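Local coordinates for protease Do-like 2, chloroplastic (Arabidopsis thaliana, PDB 4FLN), which acts as a chloroplast serine protease of the peptidase S1C family, performing the primary cleavage of photodamaged D1 protein of photosystem II, at residues L87-A90 and H91-E94; F239-D242 and Y243-G247; I322-R325 and Y326-Q330. All coordinates share one frame; numbering follows the deposited sequence.

Contact 1: L87-A90 and H91-E94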
ATOM      1  N   LEU B  87     -41.139  -6.153 -10.455  1.00 57.26           N
ATOM      2  CA  LEU B  87     -40.313  -4.955 -10.497  1.00 60.47           C
ATOM      3  C   LEU B  87     -38.904  -5.288 -10.037  1.00 50.79           C
ATOM      4  O   LEU B  87     -38.721  -6.071  -9.114  1.00 51.04           O
ATOM      5  CB  LEU B  87     -40.921  -3.892  -9.580  1.00 63.02           C
ATOM      6  CG  LEU B  87     -40.582  -2.427  -9.826  1.00 60.13           C
ATOM      7  CD1 LEU B  87     -40.440  -2.159 -11.306  1.00 53.77           C
ATOM      8  CD2 LEU B  87     -41.683  -1.564  -9.240  1.00 56.59           C
ATOM      9  N   THR B  88     -37.906  -4.695 -10.675  1.00 46.98           N
ATOM     10  CA  THR B  88     -36.530  -4.865 -10.218  1.00 44.61           C
ATOM     11  C   THR B  88     -35.613  -3.740 -10.681  1.00 39.46           C
ATOM     12  O   THR B  88     -36.051  -2.799 -11.320  1.00 42.29           O
ATOM     13  CB  THR B  88     -35.944  -6.224 -10.650  1.00 48.55           C
ATOM     14  OG1 THR B  88     -34.743  -6.475  -9.912  1.00 61.67           O
ATOM     15  CG2 THR B  88     -35.629  -6.235 -12.140  1.00 40.66           C
ATOM     16  N   ASN B  89     -34.339  -3.826 -10.327  1.00 42.70           N
ATOM     17  CA  ASN B  89     -33.360  -2.896 -10.862  1.00 48.68           C
ATOM     18  C   ASN B  89     -32.942  -3.360 -12.242  1.00 58.66           C
ATOM     19  O   ASN B  89     -32.945  -4.555 -12.527  1.00 58.01           O
ATOM     20  CB  ASN B  89     -32.139  -2.794  -9.956  1.00 48.63           C
ATOM     21  CG  ASN B  89     -32.412  -1.997  -8.715  1.00 59.30           C
ATOM     22  OD1 ASN B  89     -32.187  -2.464  -7.599  1.00 76.54           O
ATOM     23  ND2 ASN B  89     -32.915  -0.789  -8.894  1.00 56.03           N
ATOM     24  N   ALA B  90     -32.589  -2.425 -13.112  1.00 52.87           N
ATOM     25  CA  ALA B  90     -32.190  -2.818 -14.445  1.00 44.88           C
ATOM     26  C   ALA B  90     -30.835  -3.520 -14.395  1.00 46.35           C
ATOM     27  O   ALA B  90     -30.586  -4.456 -15.145  1.00 49.14           O
ATOM     28  CB  ALA B  90     -32.164  -1.628 -15.353  1.00 34.73           C
ATOM     29  N   HIS B  91     -29.972  -3.088 -13.482  1.00 50.94           N
ATOM     30  CA  HIS B  91     -28.634  -3.664 -13.379  1.00 48.54           C
ATOM     31  C   HIS B  91     -28.676  -5.134 -12.952  1.00 52.74           C
ATOM     32  O   HIS B  91     -27.747  -5.894 -13.229  1.00 61.29           O
ATOM     33  CB  HIS B  91     -27.714  -2.824 -12.480  1.00 37.93           C
ATOM     34  CG  HIS B  91     -27.828  -3.131 -11.015  1.00 59.29           C
ATOM     35  ND1 HIS B  91     -28.318  -2.226 -10.098  1.00 60.28           N
ATOM     36  CD2 HIS B  91     -27.488  -4.235 -10.305  1.00 63.16           C
ATOM     37  CE1 HIS B  91     -28.283  -2.760  -8.891  1.00 58.35           C
ATOM     38  NE2 HIS B  91     -27.780  -3.977  -8.987  1.00 57.92           N
ATOM     39  N   CYS B  92     -29.760  -5.545 -12.307  1.00 45.33           N
ATOM     40  CA  CYS B  92     -29.932  -6.961 -11.977  1.00 51.21           C
ATOM     41  C   CYS B  92     -30.031  -7.831 -13.237  1.00 55.14           C
ATOM     42  O   CYS B  92     -29.396  -8.874 -13.318  1.00 62.86           O
ATOM     43  CB  CYS B  92     -31.160  -7.187 -11.074  1.00 40.02           C
ATOM     44  SG  CYS B  92     -31.094  -6.334  -9.485  1.00 81.22           S
ATOM     45  N   VAL B  93     -30.851  -7.404 -14.194  1.00 51.27           N
ATOM     46  CA  VAL B  93     -31.086  -8.141 -15.431  1.00 49.94           C
ATOM     47  C   VAL B  93     -30.250  -7.637 -16.601  1.00 53.21           C
ATOM     48  O   VAL B  93     -30.442  -8.059 -17.736  1.00 57.07           O
ATOM     49  CB  VAL B  93     -32.557  -8.094 -15.840  1.00 63.04           C
ATOM     50  CG1 VAL B  93     -33.408  -8.858 -14.842  1.00 66.77           C
ATOM     51  CG2 VAL B  93     -33.019  -6.650 -15.972  1.00 66.73           C
ATOM     52  N   GLU B  94     -29.353  -6.699 -16.332  1.00 52.98           N
ATOM     53  CA  GLU B  94     -28.521  -6.123 -17.378  1.00 57.36           C
ATOM     54  C   GLU B  94     -27.816  -7.192 -18.229  1.00 64.81           C
ATOM     55  O   GLU B  94     -27.304  -8.177 -17.698  1.00 64.89           O
ATOM     56  CB  GLU B  94     -27.507  -5.171 -16.750  1.00 54.48           C
ATOM     57  CG  GLU B  94     -26.182  -5.108 -17.465  1.00 75.61           C
ATOM     58  CD  GLU B  94     -25.272  -4.037 -16.889  1.00 91.69           C
ATOM     59  OE1 GLU B  94     -24.039  -4.263 -16.832  1.00 94.87           O
ATOM     60  OE2 GLU B  94     -25.796  -2.969 -16.498  1.00 93.34           O
TER
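The torsions of Asn89 and His91 set two flat side chains beside one another: CG of Asn89 lies anti to the carbonyl carbon (chi1 -75°), while CG of His91 sits between backbone N and carbonyl carbon (chi1 85°). Both groups therefore run the same way off the turn, with amide and imidazole planes only 10° apart. It is the Asn89 methylene that touches: CB stands 4.2 Å from the centroid of the His91 ring in an off-centre CH-pi contact, its nearest ring atom being ND1 at 3.9 Å. The same Asn89 CB also meets SG of Cys92 at 3.7 Å. The sulfur touches two residues, OG1 of Thr88 also standing 3.7 Å from Cys92 SG; that hydroxyl spends its hydrogen bond on the carbonyl of Ser77. The segment is the joint of a chymotrypsin-like protease, where strand 85-88 of the first beta barrel gives way to the short helix 90-93 and delivers the charge-relay histidine, assigned by similarity as His91. Asp122, the probable triad aspartate, accepts the backbone N-H of His91 through OD1 and more weakly that of Ala90, and its carbonyl takes ND2 of Asn89. Side chains of Asn89 and His91 both touch Ser200, the likely nucleophile. The backbone turn between the two segments is loosely bonded: the N-H of Cys92 reaches O of Asn89 at 3.3 Å and that of Val93 reaches O of Ala90 at 3.1 Å, both weak bonds. Val93 turns CG2 back over the same turn, 3.4 Å from Ala90 O, and its side chain packs on Ala124 and Leu126 of strand 123-129.

Contact 2: F239-D242 and Y243-G247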
ATOM      1  N   PHE B 239     -41.954   5.788 -14.730  1.00 44.42           N
ATOM      2  CA  PHE B 239     -41.511   4.695 -15.567  1.00 51.59           C
ATOM      3  C   PHE B 239     -42.688   3.855 -16.060  1.00 52.22           C
ATOM      4  O   PHE B 239     -42.784   3.518 -17.239  1.00 54.65           O
ATOM      5  CB  PHE B 239     -40.511   3.821 -14.812  1.00 53.09           C
ATOM      6  CG  PHE B 239     -39.938   2.724 -15.644  1.00 47.56           C
ATOM      7  CD1 PHE B 239     -39.083   3.016 -16.692  1.00 45.41           C
ATOM      8  CD2 PHE B 239     -40.270   1.407 -15.396  1.00 37.92           C
ATOM      9  CE1 PHE B 239     -38.566   2.013 -17.468  1.00 53.72           C
ATOM     10  CE2 PHE B 239     -39.758   0.398 -16.169  1.00 49.52           C
ATOM     11  CZ  PHE B 239     -38.903   0.696 -17.210  1.00 54.76           C
ATOM     12  N   LEU B 240     -43.590   3.517 -15.156  1.00 54.85           N
ATOM     13  CA  LEU B 240     -44.713   2.676 -15.537  1.00 56.12           C
ATOM     14  C   LEU B 240     -45.636   3.360 -16.542  1.00 60.24           C
ATOM     15  O   LEU B 240     -46.022   2.745 -17.531  1.00 70.26           O
ATOM     16  CB  LEU B 240     -45.486   2.196 -14.308  1.00 51.97           C
ATOM     17  CG  LEU B 240     -44.697   1.278 -13.374  1.00 51.81           C
ATOM     18  CD1 LEU B 240     -45.532   0.908 -12.150  1.00 51.02           C
ATOM     19  CD2 LEU B 240     -44.213   0.032 -14.114  1.00 44.33           C
ATOM     20  N   THR B 241     -45.995   4.619 -16.303  1.00 56.76           N
ATOM     21  CA  THR B 241     -46.893   5.296 -17.237  1.00 59.04           C
ATOM     22  C   THR B 241     -46.175   5.554 -18.559  1.00 58.89           C
ATOM     23  O   THR B 241     -46.785   5.497 -19.629  1.00 54.10           O
ATOM     24  CB  THR B 241     -47.561   6.596 -16.668  1.00 51.01           C
ATOM     25  OG1 THR B 241     -47.191   7.731 -17.460  1.00 59.35           O
ATOM     26  CG2 THR B 241     -47.185   6.839 -15.230  1.00 38.23           C
ATOM     27  N   ASP B 242     -44.872   5.809 -18.487  1.00 53.95           N
ATOM     28  CA  ASP B 242     -44.082   5.927 -19.698  1.00 53.49           C
ATOM     29  C   ASP B 242     -44.350   4.676 -20.529  1.00 62.79           C
ATOM     30  O   ASP B 242     -44.669   4.754 -21.713  1.00 66.13           O
ATOM     31  CB  ASP B 242     -42.594   6.058 -19.362  1.00 49.19           C
ATOM     32  CG  ASP B 242     -41.724   6.293 -20.590  1.00 61.08           C
ATOM     33  OD1 ASP B 242     -40.488   6.405 -20.438  1.00 65.39           O
ATOM     34  OD2 ASP B 242     -42.265   6.360 -21.712  1.00 67.24           O
ATOM     35  N   TYR B 243     -44.254   3.522 -19.879  1.00 63.14           N
ATOM     36  CA  TYR B 243     -44.395   2.232 -20.547  1.00 64.02           C
ATOM     37  C   TYR B 243     -45.816   1.962 -21.042  1.00 67.37           C
ATOM     38  O   TYR B 243     -46.004   1.440 -22.141  1.00 78.86           O
ATOM     39  CB  TYR B 243     -43.926   1.114 -19.609  1.00 57.20           C
ATOM     40  CG  TYR B 243     -43.983  -0.270 -20.197  1.00 53.06           C
ATOM     41  CD1 TYR B 243     -43.315  -0.578 -21.375  1.00 61.90           C
ATOM     42  CD2 TYR B 243     -44.681  -1.279 -19.559  1.00 48.85           C
ATOM     43  CE1 TYR B 243     -43.360  -1.855 -21.910  1.00 59.37           C
ATOM     44  CE2 TYR B 243     -44.737  -2.552 -20.083  1.00 49.84           C
ATOM     45  CZ  TYR B 243     -44.074  -2.838 -21.255  1.00 58.24           C
ATOM     46  OH  TYR B 243     -44.132  -4.113 -21.766  1.00 67.77           O
ATOM     47  N   GLU B 244     -46.817   2.309 -20.239  1.00 57.13           N
ATOM     48  CA  GLU B 244     -48.199   2.111 -20.656  1.00 64.45           C
ATOM     49  C   GLU B 244     -48.524   2.944 -21.888  1.00 67.32           C
ATOM     50  O   GLU B 244     -49.009   2.417 -22.884  1.00 66.99           O
ATOM     51  CB  GLU B 244     -49.176   2.429 -19.524  1.00 71.67           C
ATOM     52  CG  GLU B 244     -49.377   1.280 -18.561  1.00 87.53           C
ATOM     53  CD  GLU B 244     -50.497   1.533 -17.577  1.00101.35           C
ATOM     54  OE1 GLU B 244     -50.803   2.715 -17.314  1.00106.04           O
ATOM     55  OE2 GLU B 244     -51.075   0.546 -17.073  1.00105.33           O
ATOM     56  N   ARG B 245     -48.251   4.244 -21.808  1.00 67.63           N
ATOM     57  CA  ARG B 245     -48.453   5.159 -22.931  1.00 71.68           C
ATOM     58  C   ARG B 245     -47.726   4.720 -24.218  1.00 70.63           C
ATOM     59  O   ARG B 245     -48.359   4.452 -25.238  1.00 76.76           O
ATOM     60  CB  ARG B 245     -48.051   6.591 -22.545  1.00 68.86           C
ATOM     61  CG  ARG B 245     -49.012   7.271 -21.573  1.00 78.97           C
ATOM     62  CD  ARG B 245     -48.295   8.227 -20.609  1.00 91.38           C
ATOM     63  NE  ARG B 245     -48.243   9.620 -21.065  1.00 97.37           N
ATOM     64  CZ  ARG B 245     -47.195  10.184 -21.665  1.00100.26           C
ATOM     65  NH1 ARG B 245     -46.096   9.478 -21.902  1.00102.53           N
ATOM     66  NH2 ARG B 245     -47.242  11.458 -22.034  1.00 97.71           N
ATOM     67  N   ASN B 246     -46.400   4.669 -24.168  1.00 60.39           N
ATOM     68  CA  ASN B 246     -45.596   4.425 -25.355  1.00 57.26           C
ATOM     69  C   ASN B 246     -45.211   2.967 -25.617  1.00 62.70           C
ATOM     70  O   ASN B 246     -44.657   2.653 -26.672  1.00 66.34           O
ATOM     71  CB  ASN B 246     -44.330   5.281 -25.306  1.00 58.08           C
ATOM     72  CG  ASN B 246     -44.624   6.747 -25.059  1.00 57.72           C
ATOM     73  OD1 ASN B 246     -44.655   7.202 -23.912  1.00 57.71           O
ATOM     74  ND2 ASN B 246     -44.831   7.498 -26.135  1.00 58.52           N
ATOM     75  N   GLY B 247     -45.485   2.077 -24.670  1.00 58.04           N
ATOM     76  CA  GLY B 247     -45.082   0.688 -24.825  1.00 52.95           C
ATOM     77  C   GLY B 247     -43.583   0.496 -25.002  1.00 56.82           C
ATOM     78  O   GLY B 247     -43.136  -0.481 -25.601  1.00 55.91           O
TER
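Arg245 lies along Thr241 one helical turn back, its CD 3.4 Å from Thr241 OG1, the two side chains running side by side. Beneath them the backbone N-H of Arg245 bonds to O of Thr241 at 2.9 Å, the third of four successive i to i+4 bonds. Tyr243 N gives to Phe239 O at 3.0 Å, Glu244 N to Leu240 O at 2.9 Å and Asn246 N to Asp242 O at 3.0 Å. All four are fairly straight, from 152° to 165° at the hydrogen. The carbonyl of Tyr243 takes a weaker bond from the N-H of Gly247, the glycine with positive phi at which the chain leaves the helix. Asp242, buried, holds CG anti to the backbone N (chi1 -176°), and both oxygens have partners in the chain beyond the helix: OD2 is met by the hydroxyl of Thr250 and OD1, weakly, by the N-H of Gly251. This is the last stretch of helix 233-246, which follows the final strand of the second protease barrel and packs back on the first: Phe239 and Tyr243 rest on Val116, and Leu240 on Leu125. Arg245 finds a cation-pi partner in Phe332; its NH1 stays 4.9 Å from Asp242 OD2, beyond contact. The carboxylate thus works mainly as an acceptor for the residues after the helix, so that its two oxygens tie the helix end to the chain that follows, and its proximity to Arg245 would probably add only a modest electrostatic attraction.

Contact 3: I322-R325 and Y326-Q330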
ATOM      1  N   ILE B 322     -37.097  22.160  -3.408  1.00 75.59           N
ATOM      2  CA  ILE B 322     -36.451  21.126  -4.217  1.00 59.54           C
ATOM      3  C   ILE B 322     -35.677  21.709  -5.393  1.00 50.22           C
ATOM      4  O   ILE B 322     -36.087  22.701  -6.005  1.00 47.42           O
ATOM      5  CB  ILE B 322     -37.474  20.114  -4.774  1.00 54.20           C
ATOM      6  CG1 ILE B 322     -36.772  18.851  -5.271  1.00 56.11           C
ATOM      7  CG2 ILE B 322     -38.308  20.744  -5.879  1.00 51.04           C
ATOM      8  CD1 ILE B 322     -36.073  18.068  -4.177  1.00 61.88           C
ATOM      9  N   ALA B 323     -34.559  21.077  -5.717  1.00 47.29           N
ATOM     10  CA  ALA B 323     -33.773  21.499  -6.861  1.00 44.36           C
ATOM     11  C   ALA B 323     -34.652  21.574  -8.105  1.00 55.76           C
ATOM     12  O   ALA B 323     -35.487  20.702  -8.368  1.00 51.74           O
ATOM     13  CB  ALA B 323     -32.600  20.569  -7.084  1.00 38.90           C
ATOM     14  N   PHE B 324     -34.444  22.647  -8.852  1.00 58.94           N
ATOM     15  CA  PHE B 324     -35.167  22.948 -10.070  1.00 54.75           C
ATOM     16  C   PHE B 324     -35.237  21.708 -10.968  1.00 57.98           C
ATOM     17  O   PHE B 324     -36.279  21.426 -11.578  1.00 58.75           O
ATOM     18  CB  PHE B 324     -34.417  24.093 -10.744  1.00 62.95           C
ATOM     19  CG  PHE B 324     -34.942  24.473 -12.072  1.00 64.28           C
ATOM     20  CD1 PHE B 324     -36.258  24.249 -12.400  1.00 69.33           C
ATOM     21  CD2 PHE B 324     -34.104  25.054 -13.004  1.00 63.52           C
ATOM     22  CE1 PHE B 324     -36.728  24.596 -13.639  1.00 77.39           C
ATOM     23  CE2 PHE B 324     -34.567  25.404 -14.241  1.00 69.58           C
ATOM     24  CZ  PHE B 324     -35.878  25.177 -14.564  1.00 73.79           C
ATOM     25  N   ARG B 325     -34.144  20.947 -11.019  1.00 47.18           N
ATOM     26  CA  ARG B 325     -34.098  19.730 -11.827  1.00 53.02           C
ATOM     27  C   ARG B 325     -35.341  18.844 -11.657  1.00 57.35           C
ATOM     28  O   ARG B 325     -35.854  18.296 -12.640  1.00 52.99           O
ATOM     29  CB  ARG B 325     -32.832  18.925 -11.522  1.00 60.67           C
ATOM     30  CG  ARG B 325     -31.596  19.391 -12.310  1.00 83.18           C
ATOM     31  CD  ARG B 325     -30.293  18.772 -11.790  1.00 89.12           C
ATOM     32  NE  ARG B 325     -29.925  19.327 -10.488  1.00 93.50           N
ATOM     33  CZ  ARG B 325     -29.002  18.811  -9.684  1.00 90.10           C
ATOM     34  NH1 ARG B 325     -28.341  17.716 -10.039  1.00 87.42           N
ATOM     35  NH2 ARG B 325     -28.745  19.390  -8.518  1.00 89.60           N
ATOM     36  N   TYR B 326     -35.829  18.714 -10.423  1.00 47.19           N
ATOM     37  CA  TYR B 326     -36.973  17.845 -10.146  1.00 41.05           C
ATOM     38  C   TYR B 326     -38.176  18.081 -11.068  1.00 45.55           C
ATOM     39  O   TYR B 326     -38.744  17.128 -11.605  1.00 39.23           O
ATOM     40  CB  TYR B 326     -37.414  17.933  -8.679  1.00 51.09           C
ATOM     41  CG  TYR B 326     -38.731  17.221  -8.421  1.00 60.89           C
ATOM     42  CD1 TYR B 326     -39.912  17.936  -8.263  1.00 56.57           C
ATOM     43  CD2 TYR B 326     -38.797  15.831  -8.376  1.00 67.27           C
ATOM     44  CE1 TYR B 326     -41.112  17.292  -8.048  1.00 62.35           C
ATOM     45  CE2 TYR B 326     -40.001  15.173  -8.163  1.00 67.22           C
ATOM     46  CZ  TYR B 326     -41.154  15.910  -8.000  1.00 70.65           C
ATOM     47  OH  TYR B 326     -42.355  15.267  -7.784  1.00 74.52           O
ATOM     48  N   LEU B 327     -38.573  19.339 -11.243  1.00 48.23           N
ATOM     49  CA  LEU B 327     -39.711  19.635 -12.106  1.00 53.78           C
ATOM     50  C   LEU B 327     -39.426  19.114 -13.498  1.00 52.91           C
ATOM     51  O   LEU B 327     -40.253  18.447 -14.108  1.00 53.89           O
ATOM     52  CB  LEU B 327     -39.985  21.137 -12.172  1.00 56.38           C
ATOM     53  CG  LEU B 327     -40.476  21.770 -10.875  1.00 58.55           C
ATOM     54  CD1 LEU B 327     -40.734  23.256 -11.067  1.00 57.91           C
ATOM     55  CD2 LEU B 327     -41.724  21.047 -10.414  1.00 51.25           C
ATOM     56  N   ILE B 328     -38.236  19.424 -13.991  1.00 54.39           N
ATOM     57  CA  ILE B 328     -37.837  19.015 -15.322  1.00 53.75           C
ATOM     58  C   ILE B 328     -37.969  17.504 -15.496  1.00 50.35           C
ATOM     59  O   ILE B 328     -38.424  17.029 -16.536  1.00 52.15           O
ATOM     60  CB  ILE B 328     -36.394  19.437 -15.594  1.00 50.52           C
ATOM     61  CG1 ILE B 328     -36.274  20.957 -15.522  1.00 47.50           C
ATOM     62  CG2 ILE B 328     -35.924  18.900 -16.926  1.00 45.98           C
ATOM     63  CD1 ILE B 328     -34.842  21.440 -15.569  1.00 47.20           C
ATOM     64  N   SER B 329     -37.584  16.756 -14.467  1.00 39.83           N
ATOM     65  CA  SER B 329     -37.566  15.302 -14.547  1.00 42.30           C
ATOM     66  C   SER B 329     -38.966  14.676 -14.490  1.00 52.50           C
ATOM     67  O   SER B 329     -39.165  13.537 -14.908  1.00 57.84           O
ATOM     68  CB  SER B 329     -36.691  14.728 -13.434  1.00 47.72           C
ATOM     69  OG  SER B 329     -37.257  14.995 -12.161  1.00 59.14           O
ATOM     70  N   GLN B 330     -39.942  15.412 -13.975  1.00 58.33           N
ATOM     71  CA  GLN B 330     -41.282  14.852 -13.825  1.00 57.85           C
ATOM     72  C   GLN B 330     -42.083  14.921 -15.120  1.00 55.73           C
ATOM     73  O   GLN B 330     -43.229  14.469 -15.181  1.00 70.38           O
ATOM     74  CB  GLN B 330     -42.037  15.509 -12.663  1.00 54.42           C
ATOM     75  CG  GLN B 330     -41.885  14.757 -11.344  1.00 58.81           C
ATOM     76  CD  GLN B 330     -42.038  13.253 -11.516  1.00 70.47           C
ATOM     77  OE1 GLN B 330     -41.062  12.537 -11.766  1.00 86.02           O
ATOM     78  NE2 GLN B 330     -43.265  12.768 -11.397  1.00 68.92           N
TER
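Ile328 reaches back over Phe324, four residues earlier, and can be followed outward. CB lies against the Arg325 carbonyl, where O of Arg325 is its nearest neighbour. CG1, anti to the carbonyl carbon (chi1 -62°), stays near the carbonyl oxygens of Arg325 and Phe324 and reaches CE1 of Phe324 at 4.1 Å. With chi2 extended (171°), CD1 then comes to rest over one face of the Phe324 ring, 4.1 Å from its centroid and offset toward the rim, a CH-pi contact in which CZ is the nearest ring atom at 4.0 Å. Beyond the segments Ile328 and Phe324 both touch Leu255 and Phe303. A second apolar pair lies at the start of the turn: Ile322 sets CG1 3.6 Å from Tyr326 CB, the two side chains crossing at about a right angle. The chain passes here from strand 321-323 into helix 325-329 of the first PDZ domain. The N-H of Tyr326 bonds to O of Ala323 at 2.9 Å, and that of Ser329 to O of Arg325, also at 2.9 Å. Ser329 OG turns back to give its hydrogen to Tyr326 O at 2.7 Å. A bound peptide packs its backbone on Arg325 and Ile328, consistent with this helix lining the PDZ ligand groove. Arg325 NH1 makes a salt bridge to Asp185, and Leu187 receives Ile322 and Tyr326. Chemically, then, the helix is held by apolar packing on its PDZ side, while a charge pair and apolar contacts, Ile322 of the preceding strand included, bind this turn to the second protease barrel.

In the fold
Along the chain the three contacts come in order without overlap. Contact 1 belongs to the first protease barrel, contact 2 to the helix 233-246 that follows the second barrel, and contact 3 to a strand-to-helix turn of the first PDZ domain. Centres of contacts 1 and 2 are about 17 Å apart, with nearest atoms about 5 Å apart; both touch strand 123-129, which links the active-site turn to the protease's terminal helix. Contact 3 lies about 20 Å from contact 2 and 25 Å from contact 1, centre to centre. Phe332, just past 326-330, meets Arg245 and Thr241, so protease and PDZ domain adjoin at the terminal helix as well as at strand 185-191.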